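Long-range contacts in extracellular ligand-binding receptor (Rhodopseudomonas palustris, PDB 4EYO), which probably serves as a periplasmic solute receptor that captures small aromatic acids, here 4'-hydroxycinnamic acid, in the cleft between its two lobes: residues A[78-83]-A[144-149]; A[100-105]-A[112-117]; A[199-204]-A[230-235]. All blocks are in the same frame, centred on the assembly; numbering follows the deposited sequence.

Contact 1: residues A[78-83]-A[144-149]; sequences VTPPTV and SDSYGD. With HC4 (4'-hydroxycinnamic acid), chain B.
Thr79 and Tyr147 face each other at the starts of two helices, with the carboxylate of 4'-hydroxycinnamic acid (HC4) beside both. Val78 is the N-cap of the first helix. Its CG1 rests near HC4 O1, 3.5 Å away. Thr79 follows in the first turn. Its backbone N donates to HC4 O2 at 2.8 Å, nearly straight at 162°. This helix start probably steadies the negative charge, and Arg174 also binds the ligand. Thr79 CG2 lies anti to its backbone N, which carries it to Ser146 OG at 3.1 Å, a tight fit. The side chains of Thr79 and Tyr147 cross at about a right angle. The Tyr147 ring covers the ligand with one face, HC4 C2 lying 3.5 Å above the ring plane over its centre. Pro80 CG touches Asp145 OD2 at 3.8 Å. That carboxylate pairs with Arg174, and its OD1 caps the second helix through Tyr147 N. Val83, one turn on, only approaches Ser146 OG. The helices 79-92 and 146-161 follow strands of different sheets, so the ligand is held between two lobes, consistent with the closed, ligand-bound form of a periplasmic binding protein.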
# COMPACT_ATOMS: atom_id res chain seq x y z
N VAL A 78 -5.47 -0.47 -5.32
CA VAL A 78 -4.51 0.21 -6.19
C VAL A 78 -4.90 1.68 -6.30
O VAL A 78 -6.01 2.09 -5.91
CB VAL A 78 -4.35 -0.46 -7.58
CG1 VAL A 78 -3.67 -1.85 -7.44
CG2 VAL A 78 -5.70 -0.55 -8.32
N THR A 79 -3.97 2.48 -6.78
CA THR A 79 -4.16 3.95 -6.65
C THR A 79 -5.38 4.55 -7.40
O THR A 79 -6.16 5.28 -6.80
CB THR A 79 -2.84 4.69 -6.96
OG1 THR A 79 -1.81 4.24 -6.05
CG2 THR A 79 -3.02 6.20 -6.88
N PRO A 80 -5.57 4.24 -8.69
CA PRO A 80 -6.69 4.94 -9.37
C PRO A 80 -8.09 4.78 -8.68
O PRO A 80 -8.80 5.81 -8.46
CB PRO A 80 -6.64 4.38 -10.81
CG PRO A 80 -5.17 4.04 -11.00
CD PRO A 80 -4.71 3.51 -9.65
N PRO A 81 -8.48 3.54 -8.31
CA PRO A 81 -9.78 3.43 -7.63
C PRO A 81 -9.75 4.01 -6.20
O PRO A 81 -10.79 4.43 -5.70
CB PRO A 81 -10.05 1.91 -7.61
CG PRO A 81 -8.71 1.30 -7.69
CD PRO A 81 -7.95 2.20 -8.63
N THR A 82 -8.58 4.06 -5.57
CA THR A 82 -8.46 4.70 -4.25
C THR A 82 -8.71 6.20 -4.33
O THR A 82 -9.42 6.77 -3.48
CB THR A 82 -7.09 4.41 -3.62
OG1 THR A 82 -6.98 3.00 -3.54
CG2 THR A 82 -7.01 4.94 -2.19
N VAL A 83 -8.20 6.83 -5.37
CA VAL A 83 -8.52 8.23 -5.58
C VAL A 83 -10.06 8.40 -5.70
O VAL A 83 -10.65 9.34 -5.14
CB VAL A 83 -7.82 8.76 -6.85
CG1 VAL A 83 -8.39 10.09 -7.29
CG2 VAL A 83 -6.30 8.84 -6.64
N SER A 144 1.42 4.24 -16.64
CA SER A 144 0.95 5.51 -17.19
C SER A 144 -0.29 6.04 -16.43
O SER A 144 -1.35 6.36 -17.04
CB SER A 144 0.70 5.35 -18.70
OG SER A 144 -0.15 4.25 -19.00
N ASP A 145 -0.17 6.13 -15.11
CA ASP A 145 -1.25 6.63 -14.23
C ASP A 145 -0.70 7.26 -12.94
O ASP A 145 0.52 7.42 -12.79
CB ASP A 145 -2.33 5.57 -13.99
CG ASP A 145 -1.87 4.39 -13.12
OD1 ASP A 145 -1.05 4.53 -12.20
OD2 ASP A 145 -2.36 3.27 -13.38
N SER A 146 -1.58 7.63 -12.00
CA SER A 146 -1.14 8.39 -10.84
C SER A 146 -0.08 7.67 -9.98
O SER A 146 0.76 8.31 -9.38
CB SER A 146 -2.32 8.85 -9.96
OG SER A 146 -3.14 7.74 -9.61
N TYR A 147 -0.10 6.33 -9.96
CA TYR A 147 0.91 5.62 -9.17
C TYR A 147 2.29 5.74 -9.84
O TYR A 147 3.31 6.02 -9.16
CB TYR A 147 0.54 4.17 -8.95
CG TYR A 147 1.54 3.44 -8.09
CD1 TYR A 147 1.66 3.72 -6.70
CD2 TYR A 147 2.40 2.50 -8.64
CE1 TYR A 147 2.58 3.03 -5.90
CE2 TYR A 147 3.34 1.80 -7.85
CZ TYR A 147 3.44 2.09 -6.50
OH TYR A 147 4.33 1.41 -5.71
N GLY A 148 2.32 5.53 -11.17
CA GLY A 148 3.55 5.70 -11.94
C GLY A 148 4.05 7.13 -11.83
O GLY A 148 5.27 7.33 -11.73
N ASP A 149 3.11 8.10 -11.82
CA ASP A 149 3.47 9.53 -11.64
C ASP A 149 4.10 9.81 -10.26
O ASP A 149 5.10 10.49 -10.18
CB ASP A 149 2.26 10.48 -11.86
CG ASP A 149 1.69 10.43 -13.27
OD1 ASP A 149 2.38 10.03 -14.25
OD2 ASP A 149 0.51 10.80 -13.40
C1 HC4 B . -0.75 0.73 -7.35
O1 HC4 B . -0.62 -0.23 -8.15
O2 HC4 B . -1.39 1.77 -7.66
C2 HC4 B . -0.12 0.68 -6.02
C3 HC4 B . -0.24 -0.36 -5.18
C1' HC4 B . 0.38 -0.31 -3.81
C2' HC4 B . -0.33 -0.94 -2.78
C3' HC4 B . 0.14 -0.99 -1.47
C4' HC4 B . 1.39 -0.42 -1.21
C5' HC4 B . 2.12 0.23 -2.23
C6' HC4 B . 1.63 0.27 -3.55
O4' HC4 B . 1.85 -0.46 0.07

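Contact 2: residues A[100-105]-A[112-117]. With HC4 (4'-hydroxycinnamic acid), chain B.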
# COMPACT_ATOMS: atom_id res chain seq x y z
N ALA A 100 -4.32 1.83 -0.58
CA ALA A 100 -3.30 2.03 -1.64
C ALA A 100 -2.80 3.46 -1.48
O ALA A 100 -3.52 4.28 -0.91
CB ALA A 100 -3.93 1.83 -3.04
N PRO A 101 -1.59 3.79 -2.00
CA PRO A 101 -1.13 5.18 -1.92
C PRO A 101 -2.12 6.10 -2.67
O PRO A 101 -2.82 5.67 -3.60
CB PRO A 101 0.25 5.13 -2.62
CG PRO A 101 0.65 3.69 -2.57
CD PRO A 101 -0.64 2.95 -2.76
N LEU A 102 -2.19 7.35 -2.25
CA LEU A 102 -3.21 8.30 -2.69
C LEU A 102 -2.46 9.66 -2.77
O LEU A 102 -1.84 10.05 -1.76
CB LEU A 102 -4.31 8.32 -1.57
CG LEU A 102 -5.42 9.34 -1.58
CD1 LEU A 102 -6.39 9.15 -2.73
CD2 LEU A 102 -6.18 9.28 -0.26
N PRO A 103 -2.48 10.36 -3.94
CA PRO A 103 -2.05 11.77 -3.85
C PRO A 103 -3.07 12.54 -2.98
O PRO A 103 -4.22 12.73 -3.39
CB PRO A 103 -2.09 12.29 -5.30
CG PRO A 103 -2.84 11.26 -6.09
CD PRO A 103 -2.84 9.97 -5.32
N VAL A 104 -2.67 12.95 -1.79
CA VAL A 104 -3.62 13.56 -0.85
C VAL A 104 -3.63 15.08 -1.05
O VAL A 104 -2.76 15.78 -0.57
CB VAL A 104 -3.29 13.15 0.62
CG1 VAL A 104 -4.31 13.71 1.59
CG2 VAL A 104 -3.31 11.62 0.77
N THR A 105 -4.60 15.58 -1.80
CA THR A 105 -4.73 17.02 -2.11
C THR A 105 -5.59 17.66 -1.03
O THR A 105 -6.18 16.94 -0.20
CB THR A 105 -5.43 17.19 -3.46
OG1 THR A 105 -6.66 16.44 -3.45
CG2 THR A 105 -4.55 16.71 -4.62
N SER A 112 -9.84 11.41 4.59
CA SER A 112 -9.02 10.27 4.19
C SER A 112 -7.74 10.21 5.03
O SER A 112 -7.08 11.25 5.23
CB SER A 112 -8.64 10.31 2.69
OG SER A 112 -9.76 10.07 1.85
N VAL A 113 -7.41 9.00 5.50
CA VAL A 113 -6.03 8.68 5.93
C VAL A 113 -5.53 7.47 5.12
O VAL A 113 -6.33 6.80 4.42
CB VAL A 113 -5.91 8.37 7.45
CG1 VAL A 113 -6.22 9.59 8.30
CG2 VAL A 113 -6.75 7.16 7.84
N VAL A 114 -4.23 7.17 5.23
CA VAL A 114 -3.56 6.30 4.24
C VAL A 114 -2.71 5.24 4.94
O VAL A 114 -1.81 5.58 5.74
CB VAL A 114 -2.71 7.10 3.21
CG1 VAL A 114 -2.18 6.19 2.10
CG2 VAL A 114 -3.49 8.25 2.58
N MSE A 115 -3.01 3.97 4.70
CA MSE A 115 -2.19 2.92 5.29
C MSE A 115 -0.80 2.73 4.62
O MSE A 115 0.22 2.71 5.34
CB MSE A 115 -2.97 1.59 5.37
CG MSE A 115 -4.25 1.66 6.27
SE MSE A 115 -3.81 1.95 8.17
CE MSE A 115 -4.08 3.81 8.13
N PRO A 116 -0.75 2.63 3.27
CA PRO A 116 0.59 2.44 2.68
C PRO A 116 1.56 3.59 2.93
O PRO A 116 1.15 4.76 3.04
CB PRO A 116 0.31 2.30 1.18
CG PRO A 116 -1.09 1.82 1.09
CD PRO A 116 -1.82 2.47 2.24
N GLN A 117 2.85 3.25 3.01
CA GLN A 117 3.93 4.21 3.25
C GLN A 117 3.94 5.25 2.11
O GLN A 117 3.74 4.91 0.93
CB GLN A 117 5.28 3.51 3.32
CG GLN A 117 5.42 2.60 4.55
CD GLN A 117 4.86 1.20 4.37
OE1 GLN A 117 4.33 0.86 3.29
NE2 GLN A 117 4.95 0.37 5.42
C1 HC4 B . -0.75 0.73 -7.35
O1 HC4 B . -0.62 -0.23 -8.15
O2 HC4 B . -1.39 1.77 -7.66
C2 HC4 B . -0.12 0.68 -6.02
C3 HC4 B . -0.24 -0.36 -5.18
C1' HC4 B . 0.38 -0.31 -3.81
C2' HC4 B . -0.33 -0.94 -2.78
C3' HC4 B . 0.14 -0.99 -1.47
C4' HC4 B . 1.39 -0.42 -1.21
C5' HC4 B . 2.12 0.23 -2.23
C6' HC4 B . 1.63 0.27 -3.55
O4' HC4 B . 1.85 -0.46 0.07
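Val114 is the branched side chain that meets most of the segment 100-105. Its CG1 stands anti to the backbone N (chi1 -173°) and touches Ala100 O at 3.8 Å. That carbonyl oxygen is buried here and has no hydrogen-bond partner in the model. The other branch, Val114 CG2, lies beside its own backbone N and faces two neighbours. Val104 CG2 meets it tip to tip at 3.8 Å. Leu102 CD2 comes in at a slant and touches it at 4.0 Å. Leu102 has CG anti to its backbone N (chi1 170°), and CD2 continues the extended chain outward. The same methyl therefore also reaches Ser112 CB. The hydroxyl of Ser112 bonds to Ser86 and His96, and its CB is the atom that meets Leu102. Strand 112-114 is the edge strand of its sheet and runs parallel to its neighbour 96-98, with the segment 100-105 and the short helix 106-109 in the connection between them, a beta-alpha-beta crossover. Toward the ligand the contact is made by two prolines. Pro116 CG presses on the backbone of Ala100, 3.5 Å from Ala100 C. Pro101 CG meets Pro116 CB at 4.0 Å. Both rings also touch 4'-hydroxycinnamic acid (HC4). Pro101 CD lies 3.6 Å from HC4 C1', against the aromatic ring. Pro116 CB approaches the phenol oxygen, HC4 O4', at 3.3 Å. Thr79 OG1 is hydrogen-bonded to Pro101 O and Tyr341 OH to Leu102 O.

Contact 3: residues A[199-204]-A[230-235]. With HC4 (4'-hydroxycinnamic acid), chain B.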
# COMPACT_ATOMS: atom_id res chain seq x y z
N SER A 199 3.18 -2.68 -9.41
CA SER A 199 2.75 -3.41 -8.22
C SER A 199 2.34 -4.82 -8.54
O SER A 199 2.12 -5.15 -9.71
CB SER A 199 1.58 -2.69 -7.50
OG SER A 199 0.52 -2.39 -8.42
N GLY A 200 2.29 -5.66 -7.51
CA GLY A 200 1.75 -7.02 -7.66
C GLY A 200 2.44 -7.82 -8.74
O GLY A 200 3.67 -7.71 -8.94
N THR A 201 1.66 -8.62 -9.46
CA THR A 201 2.25 -9.47 -10.51
C THR A 201 2.68 -8.65 -11.74
O THR A 201 3.60 -9.05 -12.43
CB THR A 201 1.31 -10.59 -10.95
OG1 THR A 201 0.07 -10.01 -11.32
CG2 THR A 201 1.07 -11.57 -9.81
N ALA A 202 2.05 -7.51 -12.01
CA ALA A 202 2.48 -6.65 -13.11
C ALA A 202 3.93 -6.15 -12.95
O ALA A 202 4.61 -5.87 -13.95
CB ALA A 202 1.54 -5.47 -13.26
N ALA A 203 4.41 -6.05 -11.71
CA ALA A 203 5.78 -5.52 -11.46
C ALA A 203 6.86 -6.51 -11.96
O ALA A 203 8.03 -6.13 -12.26
CB ALA A 203 5.97 -5.21 -9.99
N ALA A 204 6.45 -7.78 -12.05
CA ALA A 204 7.31 -8.84 -12.59
C ALA A 204 7.49 -8.78 -14.11
O ALA A 204 8.46 -9.35 -14.64
CB ALA A 204 6.81 -10.22 -12.15
N PHE A 230 5.14 -11.75 -6.72
CA PHE A 230 6.20 -11.19 -7.53
C PHE A 230 7.28 -12.22 -7.82
O PHE A 230 7.66 -12.37 -8.97
CB PHE A 230 6.79 -9.93 -6.86
CG PHE A 230 8.00 -9.39 -7.57
CD1 PHE A 230 7.85 -8.48 -8.65
CD2 PHE A 230 9.29 -9.79 -7.19
CE1 PHE A 230 8.98 -8.01 -9.31
CE2 PHE A 230 10.43 -9.29 -7.86
CZ PHE A 230 10.27 -8.38 -8.91
N ILE A 231 7.74 -12.93 -6.78
CA ILE A 231 8.77 -13.96 -6.91
C ILE A 231 8.25 -15.15 -7.70
O ILE A 231 8.99 -15.68 -8.52
CB ILE A 231 9.36 -14.43 -5.54
CG1 ILE A 231 10.10 -13.26 -4.84
CG2 ILE A 231 10.31 -15.63 -5.71
CD1 ILE A 231 10.53 -13.56 -3.40
N ARG A 232 6.99 -15.53 -7.49
CA ARG A 232 6.37 -16.65 -8.24
C ARG A 232 6.34 -16.37 -9.75
O ARG A 232 6.65 -17.25 -10.55
CB ARG A 232 4.97 -16.97 -7.71
CG ARG A 232 4.28 -18.15 -8.38
CD ARG A 232 2.90 -18.44 -7.83
NE ARG A 232 2.05 -17.24 -7.87
CZ ARG A 232 1.34 -16.85 -8.93
NH1 ARG A 232 1.35 -17.58 -10.03
NH2 ARG A 232 0.61 -15.76 -8.87
N ILE A 233 5.99 -15.15 -10.15
CA ILE A 233 5.96 -14.79 -11.57
C ILE A 233 7.31 -14.42 -12.16
O ILE A 233 7.61 -14.81 -13.30
CB ILE A 233 4.84 -13.77 -11.89
CG1 ILE A 233 3.55 -14.54 -12.02
CG2 ILE A 233 5.00 -13.16 -13.28
CD1 ILE A 233 2.51 -14.05 -11.08
N ALA A 234 8.14 -13.68 -11.42
CA ALA A 234 9.45 -13.29 -11.93
C ALA A 234 10.44 -14.45 -12.01
O ALA A 234 11.35 -14.44 -12.84
CB ALA A 234 10.04 -12.14 -11.11
N GLY A 235 10.26 -15.46 -11.16
CA GLY A 235 11.23 -16.55 -11.05
C GLY A 235 12.66 -16.07 -10.89
O GLY A 235 12.96 -15.17 -10.08
C1 HC4 B . -0.75 0.73 -7.35
O1 HC4 B . -0.62 -0.23 -8.15
O2 HC4 B . -1.39 1.77 -7.66
C2 HC4 B . -0.12 0.68 -6.02
C3 HC4 B . -0.24 -0.36 -5.18
C1' HC4 B . 0.38 -0.31 -3.81
C2' HC4 B . -0.33 -0.94 -2.78
C3' HC4 B . 0.14 -0.99 -1.47
C4' HC4 B . 1.39 -0.42 -1.21
C5' HC4 B . 2.12 0.23 -2.23
C6' HC4 B . 1.63 0.27 -3.55
O4' HC4 B . 1.85 -0.46 0.07
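Ala204 sits against three residues of the helix 228-234. Its CB touches Ile233 CG2 at 3.6 Å and Ala234 CB at 3.9 Å, and it also meets Phe230 CD1 at 4.0 Å. The small methyl lets the backbones come close. Phe230 fills the space beside it. Its CG is anti to the backbone N (chi1 173°), which swings the ring toward the segment 199-204. There the ring edge faces the peptide of Ala203, with Phe230 CE1 3.6 Å from Ala203 O near the ring plane. Ala203 CB adds a contact to Phe230 CD1 at 4.0 Å. Ala234 CB lies over one face of the ring, offset toward its rim. Replacing Phe230 by an alanine would probably open a gap beside Ala203 and Ala204 and leave Ala234 CB without its aromatic neighbour. Further out, Gln221 NE2 is hydrogen-bonded to Ala203 O, and Tyr358 of strand 357-360 and Ala238 pack on Phe230 as well. At the other end of the loop, Gly200 is tied by backbone bonds to Gly224, and Tyr143 binds Ser199 N. Ser199 OG then donates to O1 of 4'-hydroxycinnamic acid (HC4) in a very short bond of 2.5 Å. The loop meets the helix chiefly through apolar side chains. Several of its backbone polar groups bond to other parts of the protein, and the Ser199 hydroxyl serves the ligand.

All three contacts touch the same ligand from different parts of the fold. Contact 1 bridges the lobes and is partly buried. Contact 2 is buried within the lobe of strands 96-98 and 112-114. Contact 3 is largely buried in the other lobe, though two of its touching residues are exposed. Contacts 1 and 2 adjoin through helix 79-92 and the loop after strand 96-98, and contact 2 is nested in the chain loop closed by contact 1. Contact 3 follows both and touches neither. Contacts 1 and 3 bring polar groups to the carboxylate, whereas contact 2 offers proline rings to the aromatic ring and its hydroxyl. Across their own segments, none is joined by hydrogen bonds.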